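Local coordinates for protein DNA-directed RNA polymerase subunit E'' (Methanocaldococcus jannaschii, PDB 3LPE) that stimulates transcription elongation as the zinc-binding Spt4 subunit of a heterodimer with Spt5, at residues 2-7 with 19-24; 25-30 with 52-57. All coordinates share one frame; numbering follows the deposited sequence.

Contact 1. Residues 2-7 with 19-24; sequences RACLKC and CHSPTS. With ZN (zinc ion), chain I.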
loop_
_atom_site.group_PDB
_atom_site.type_symbol
_atom_site.label_atom_id
_atom_site.label_comp_id
_atom_site.label_asym_id
_atom_site.label_seq_id
_atom_site.Cartn_x
_atom_site.Cartn_y
_atom_site.Cartn_z
ATOM N N ARG B 2 0.625 -5.485 -14.607
ATOM C CA ARG B 2 -0.793 -5.526 -14.904
ATOM C C ARG B 2 -1.552 -5.766 -13.618
ATOM O O ARG B 2 -0.962 -6.107 -12.601
ATOM C CB ARG B 2 -1.096 -6.631 -15.915
ATOM C CG ARG B 2 -0.182 -6.628 -17.161
ATOM C CD ARG B 2 -0.348 -7.911 -17.988
ATOM N NE ARG B 2 -1.660 -7.988 -18.616
ATOM C CZ ARG B 2 -1.927 -7.525 -19.839
ATOM N NH1 ARG B 2 -0.974 -6.953 -20.561
ATOM N NH2 ARG B 2 -3.142 -7.634 -20.341
ATOM N N ALA B 3 -2.863 -5.566 -13.654
ATOM C CA ALA B 3 -3.691 -5.766 -12.478
ATOM C C ALA B 3 -4.890 -6.606 -12.870
ATOM O O ALA B 3 -5.464 -6.409 -13.940
ATOM C CB ALA B 3 -4.156 -4.423 -11.899
ATOM N N CYS B 4 -5.264 -7.550 -12.012
ATOM C CA CYS B 4 -6.462 -8.344 -12.248
ATOM C C CYS B 4 -7.682 -7.461 -12.414
ATOM O O CYS B 4 -7.922 -6.596 -11.601
ATOM C CB CYS B 4 -6.707 -9.325 -11.077
ATOM S SG CYS B 4 -8.182 -10.310 -11.389
ATOM N N LEU B 5 -8.477 -7.696 -13.463
ATOM C CA LEU B 5 -9.685 -6.891 -13.697
ATOM C C LEU B 5 -10.743 -7.088 -12.608
ATOM O O LEU B 5 -11.597 -6.235 -12.404
ATOM C CB LEU B 5 -10.302 -7.215 -15.067
ATOM C CG LEU B 5 -9.508 -6.723 -16.280
ATOM C CD1 LEU B 5 -9.950 -7.443 -17.552
ATOM C CD2 LEU B 5 -9.635 -5.198 -16.434
ATOM N N LYS B 6 -10.674 -8.213 -11.904
ATOM C CA LYS B 6 -11.671 -8.541 -10.885
ATOM C C LYS B 6 -11.215 -8.194 -9.465
ATOM O O LYS B 6 -11.942 -7.558 -8.715
ATOM C CB LYS B 6 -12.031 -10.033 -10.969
ATOM C CG LYS B 6 -13.367 -10.391 -10.358
ATOM C CD LYS B 6 -13.661 -11.897 -10.461
ATOM C CE LYS B 6 -13.732 -12.373 -11.910
ATOM N NZ LYS B 6 -14.364 -13.723 -12.031
ATOM N N CYS B 7 -10.018 -8.631 -9.089
ATOM C CA CYS B 7 -9.569 -8.484 -7.709
ATOM C C CYS B 7 -8.389 -7.529 -7.598
ATOM O O CYS B 7 -7.924 -7.272 -6.507
ATOM C CB CYS B 7 -9.215 -9.834 -7.065
ATOM S SG CYS B 7 -7.595 -10.571 -7.527
ATOM N N CYS B 19 -7.556 -15.535 -9.004
ATOM C CA CYS B 19 -8.943 -15.763 -9.435
ATOM C C CYS B 19 -9.097 -16.097 -10.926
ATOM O O CYS B 19 -10.218 -16.270 -11.430
ATOM C CB CYS B 19 -9.822 -14.563 -9.055
ATOM S SG CYS B 19 -9.589 -13.113 -10.153
ATOM N N HIS B 20 -7.977 -16.214 -11.630
ATOM C CA HIS B 20 -7.968 -16.654 -13.032
ATOM C C HIS B 20 -8.560 -15.666 -14.039
ATOM O O HIS B 20 -8.719 -15.987 -15.213
ATOM C CB HIS B 20 -8.635 -18.031 -13.170
ATOM C CG HIS B 20 -8.278 -18.971 -12.065
ATOM N ND1 HIS B 20 -9.116 -19.215 -10.999
ATOM C CD2 HIS B 20 -7.158 -19.700 -11.838
ATOM C CE1 HIS B 20 -8.534 -20.062 -10.168
ATOM N NE2 HIS B 20 -7.347 -20.374 -10.657
ATOM N N SER B 21 -8.879 -14.457 -13.600
ATOM C CA SER B 21 -9.450 -13.502 -14.544
ATOM C C SER B 21 -8.324 -12.815 -15.347
ATOM O O SER B 21 -7.160 -12.892 -14.984
ATOM C CB SER B 21 -10.355 -12.504 -13.814
ATOM O OG SER B 21 -9.741 -11.241 -13.691
ATOM N N PRO B 22 -8.669 -12.175 -16.475
ATOM C CA PRO B 22 -7.680 -11.431 -17.262
ATOM C C PRO B 22 -7.109 -10.270 -16.459
ATOM O O PRO B 22 -7.785 -9.772 -15.588
ATOM C CB PRO B 22 -8.506 -10.883 -18.438
ATOM C CG PRO B 22 -9.729 -11.713 -18.488
ATOM C CD PRO B 22 -10.008 -12.149 -17.087
ATOM N N THR B 23 -5.884 -9.853 -16.758
ATOM C CA THR B 23 -5.284 -8.703 -16.101
ATOM C C THR B 23 -5.156 -7.593 -17.132
ATOM O O THR B 23 -5.243 -7.859 -18.323
ATOM C CB THR B 23 -3.879 -9.026 -15.582
ATOM O OG1 THR B 23 -3.009 -9.317 -16.682
ATOM C CG2 THR B 23 -3.921 -10.212 -14.641
ATOM N N SER B 24 -4.952 -6.363 -16.668
ATOM C CA SER B 24 -4.883 -5.209 -17.549
ATOM C C SER B 24 -3.760 -4.272 -17.120
ATOM O O SER B 24 -3.477 -4.124 -15.945
ATOM C CB SER B 24 -6.205 -4.441 -17.522
ATOM O OG SER B 24 -6.143 -3.268 -18.332
HETATM ZN ZN ZN I . -7.821 -11.696 -9.527
#
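Thr-23 OG1 has two hydrogen-bond partners: Arg-2 NE, which donates to it at 2.7 Å, and Asp-13 O. The hydroxyl oxygen lies at the guanidinium edge, 2° out of its plane. The arginine chain crosses the threonine at about a right angle, and its bend at chi3 (68°) sets NE facing Thr-23 OG1. NE and NH2 together grip the threonine side-on, one to each of two oxygens, with Arg-2 NH2 reaching Thr-23 O at 2.9 Å from above the carbonyl plane. An alanine in place of Arg-2 would probably leave Thr-23 OG1 and Thr-23 O without these two donors and the threonine hydroxyl less firmly fixed. Chi1 of 64° puts OG1 between the backbone N and the carbonyl carbon, where it meets Arg-2 NE; the methyl CG2 of Thr-23, anti to the carbonyl carbon, lies 4.0 Å from Cys-4 CA.

Ala-3 and Ser-24 form an antiparallel hydrogen-bonded pair, and Cys-4 with Thr-23 the next, non-hydrogen-bonded one. Past the strand, Leu-5 N still reaches Pro-22 O at 3.1 Å, nearly straight, while Leu-5 CD1 meets Pro-22 CB at 3.8 Å. The chain then turns round the zinc ion. Cys-4, Cys-7 and Cys-19 bind it through SG at 2.3 to 2.4 Å, Cys-16 supplies the fourth thiolate, and the whole is the four-cysteine site of a zinc ribbon.

Strand 10-11 flanks strand 2-4, with Leu-10 touching Ala-3, whereas Val-57 of strand 56-57 packs against Ala-3, Leu-5 and Ser-24.

Contact 2. Residues 25-30 with 52-57; sequences ENWIGL and KYALSV
Ile-28 O accepts two backbone bonds across the contact, from Leu-55 N at 2.8 Å and from Ser-56 N at 3.0 Å. Two consecutive residues thus face one, which defines a classic beta bulge; Ile-28 N returns a bond to Ser-56 O at 2.8 Å and completes the antiparallel pairing.

Packing is tight around the bulge. Leu-55 CG lies 3.7 Å from Gly-29 CA, and a side chain on Gly-29 would run into it; the glycine backbone (phi 89°, psi 156°) would also press such a side chain against the preceding carbonyl. Close by, the methyl of Ala-54 approaches Trp-27 obliquely, its CB 3.5 Å from the ring atom CE3 and 3.6 Å from Trp-27 CB. Chi1 of 60° puts CG of Trp-27 between the backbone N and the carbonyl carbon, and Gly-29 O sits at the ring edge, in its plane. Trp-27 NE1 is hydrogen-bonded to Met-1 O.

The ends are looser. Trp-27 CB and Val-57 CG2 are 4.0 Å apart, and Leu-30 CD1 meets Lys-52 CB at 4.1 Å. Asn-26, exposed, adds only its backbone. The end of the Ile-28 side chain leads away from the 52-57 segment; Ile-28 also packs on Glu-47 of the Spt5 chain.

Leu-30 also pairs with a strand of Spt5, so the sheet continues into the partner subunit. Within the contact, backbone pairing and close apolar fit, without a salt bridge between the two segments, suggest that the joint rests mainly on strand register.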
loop_
_atom_site.group_PDB
_atom_site.type_symbol
_atom_site.label_atom_id
_atom_site.label_comp_id
_atom_site.label_asym_id
_atom_site.label_seq_id
_atom_site.Cartn_x
_atom_site.Cartn_y
_atom_site.Cartn_z
ATOM N N GLU B 25 -3.130 -3.621 -18.091
ATOM C CA GLU B 25 -2.101 -2.635 -17.788
ATOM C C GLU B 25 -2.715 -1.325 -17.312
ATOM O O GLU B 25 -2.032 -0.470 -16.762
ATOM C CB GLU B 25 -1.228 -2.384 -19.017
ATOM C CG GLU B 25 -0.168 -3.447 -19.214
ATOM C CD GLU B 25 0.725 -3.163 -20.391
ATOM O OE1 GLU B 25 0.192 -2.846 -21.474
ATOM O OE2 GLU B 25 1.959 -3.262 -20.231
ATOM N N ASN B 26 -4.017 -1.183 -17.501
ATOM C CA ASN B 26 -4.684 0.086 -17.213
ATOM C C ASN B 26 -5.229 0.131 -15.786
ATOM O O ASN B 26 -6.421 -0.052 -15.555
ATOM C CB ASN B 26 -5.787 0.336 -18.254
ATOM C CG ASN B 26 -6.217 1.784 -18.306
ATOM O OD1 ASN B 26 -5.736 2.618 -17.531
ATOM N ND2 ASN B 26 -7.132 2.095 -19.222
ATOM N N TRP B 27 -4.337 0.380 -14.832
ATOM C CA TRP B 27 -4.684 0.365 -13.425
ATOM C C TRP B 27 -4.089 1.581 -12.732
ATOM O O TRP B 27 -3.129 2.187 -13.218
ATOM C CB TRP B 27 -4.204 -0.926 -12.747
ATOM C CG TRP B 27 -2.713 -1.155 -12.805
ATOM C CD1 TRP B 27 -2.033 -1.826 -13.769
ATOM C CD2 TRP B 27 -1.727 -0.711 -11.853
ATOM N NE1 TRP B 27 -0.691 -1.820 -13.494
ATOM C CE2 TRP B 27 -0.475 -1.147 -12.319
ATOM C CE3 TRP B 27 -1.787 0.014 -10.659
ATOM C CZ2 TRP B 27 0.714 -0.893 -11.630
ATOM C CZ3 TRP B 27 -0.606 0.274 -9.978
ATOM C CH2 TRP B 27 0.630 -0.178 -10.469
ATOM N N ILE B 28 -4.669 1.914 -11.591
ATOM C CA ILE B 28 -4.337 3.121 -10.834
ATOM C C ILE B 28 -4.321 2.863 -9.341
ATOM O O ILE B 28 -5.202 2.196 -8.814
ATOM C CB ILE B 28 -5.365 4.235 -11.132
ATOM C CG1 ILE B 28 -5.116 4.790 -12.532
ATOM C CG2 ILE B 28 -5.278 5.348 -10.108
ATOM C CD1 ILE B 28 -3.657 5.119 -12.774
ATOM N N GLY B 29 -3.320 3.414 -8.661
ATOM C CA GLY B 29 -3.255 3.362 -7.223
ATOM C C GLY B 29 -2.530 2.114 -6.797
ATOM O O GLY B 29 -2.505 1.156 -7.547
ATOM N N LEU B 30 -1.957 2.120 -5.598
ATOM C CA LEU B 30 -1.197 0.972 -5.109
ATOM C C LEU B 30 -1.496 0.709 -3.639
ATOM O O LEU B 30 -1.381 1.609 -2.792
ATOM C CB LEU B 30 0.305 1.194 -5.315
ATOM C CG LEU B 30 1.272 0.189 -4.684
ATOM C CD1 LEU B 30 0.986 -1.204 -5.219
ATOM C CD2 LEU B 30 2.715 0.594 -5.001
ATOM N N LYS B 52 0.373 -7.169 -3.716
ATOM C CA LYS B 52 0.198 -5.790 -4.082
ATOM C C LYS B 52 -1.037 -5.722 -4.965
ATOM O O LYS B 52 -1.248 -6.599 -5.790
ATOM C CB LYS B 52 1.451 -5.300 -4.824
ATOM C CG LYS B 52 2.753 -5.654 -4.085
ATOM C CD LYS B 52 3.947 -5.696 -5.031
ATOM C CE LYS B 52 4.751 -4.407 -4.977
ATOM N NZ LYS B 52 5.617 -4.402 -3.769
ATOM N N TYR B 53 -1.834 -4.670 -4.787
ATOM C CA TYR B 53 -3.083 -4.475 -5.504
ATOM C C TYR B 53 -3.208 -3.055 -6.045
ATOM O O TYR B 53 -2.753 -2.087 -5.408
ATOM C CB TYR B 53 -4.268 -4.711 -4.558
ATOM C CG TYR B 53 -4.319 -6.119 -4.012
ATOM C CD1 TYR B 53 -5.163 -7.063 -4.572
ATOM C CD2 TYR B 53 -3.530 -6.492 -2.932
ATOM C CE1 TYR B 53 -5.221 -8.370 -4.063
ATOM C CE2 TYR B 53 -3.570 -7.790 -2.429
ATOM C CZ TYR B 53 -4.423 -8.719 -3.002
ATOM O OH TYR B 53 -4.471 -10.001 -2.505
ATOM N N ALA B 54 -3.881 -2.926 -7.183
ATOM C CA ALA B 54 -4.216 -1.600 -7.714
ATOM C C ALA B 54 -5.423 -1.097 -6.939
ATOM O O ALA B 54 -6.094 -1.901 -6.288
ATOM C CB ALA B 54 -4.509 -1.698 -9.209
ATOM N N LEU B 55 -5.695 0.216 -6.958
ATOM C CA LEU B 55 -6.915 0.721 -6.335
ATOM C C LEU B 55 -8.101 0.700 -7.290
ATOM O O LEU B 55 -9.250 0.563 -6.876
ATOM C CB LEU B 55 -6.718 2.128 -5.757
ATOM C CG LEU B 55 -5.670 2.176 -4.653
ATOM C CD1 LEU B 55 -5.529 3.602 -4.127
ATOM C CD2 LEU B 55 -6.050 1.213 -3.530
ATOM N N SER B 56 -7.816 0.822 -8.575
ATOM C CA SER B 56 -8.847 0.688 -9.592
ATOM C C SER B 56 -8.227 0.175 -10.883
ATOM O O SER B 56 -7.040 0.399 -11.160
ATOM C CB SER B 56 -9.576 2.035 -9.842
ATOM O OG SER B 56 -8.789 2.909 -10.609
ATOM N N VAL B 57 -9.037 -0.509 -11.677
ATOM C CA VAL B 57 -8.557 -1.121 -12.900
ATOM C C VAL B 57 -9.634 -1.041 -13.948
ATOM O O VAL B 57 -10.824 -1.116 -13.631
ATOM C CB VAL B 57 -8.250 -2.628 -12.714
ATOM C CG1 VAL B 57 -7.502 -3.150 -13.928
ATOM C CG2 VAL B 57 -7.460 -2.879 -11.448
#

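In the fold
From the N terminus, strand 2-4 leads through the first pair of zinc ligands into strand 10-11 and back past the second pair; contact 1 closes this loop of eleven intervening residues. The chain passes directly from residue 24 to residue 25 along the long strand 23-33, where contact 2 begins. Its loop, residues 31-51, carries helix 40-44 and is closed when 52-57 returns. The two contacts therefore follow in series, neither nested nor crossed. They share strand 23-33 and meet where Ala-3 CB touches Trp-27 CB at 3.6 Å, while Tyr-53 packs on Cys-7, tying the zinc site and strand 2-4 to the C-terminal strands.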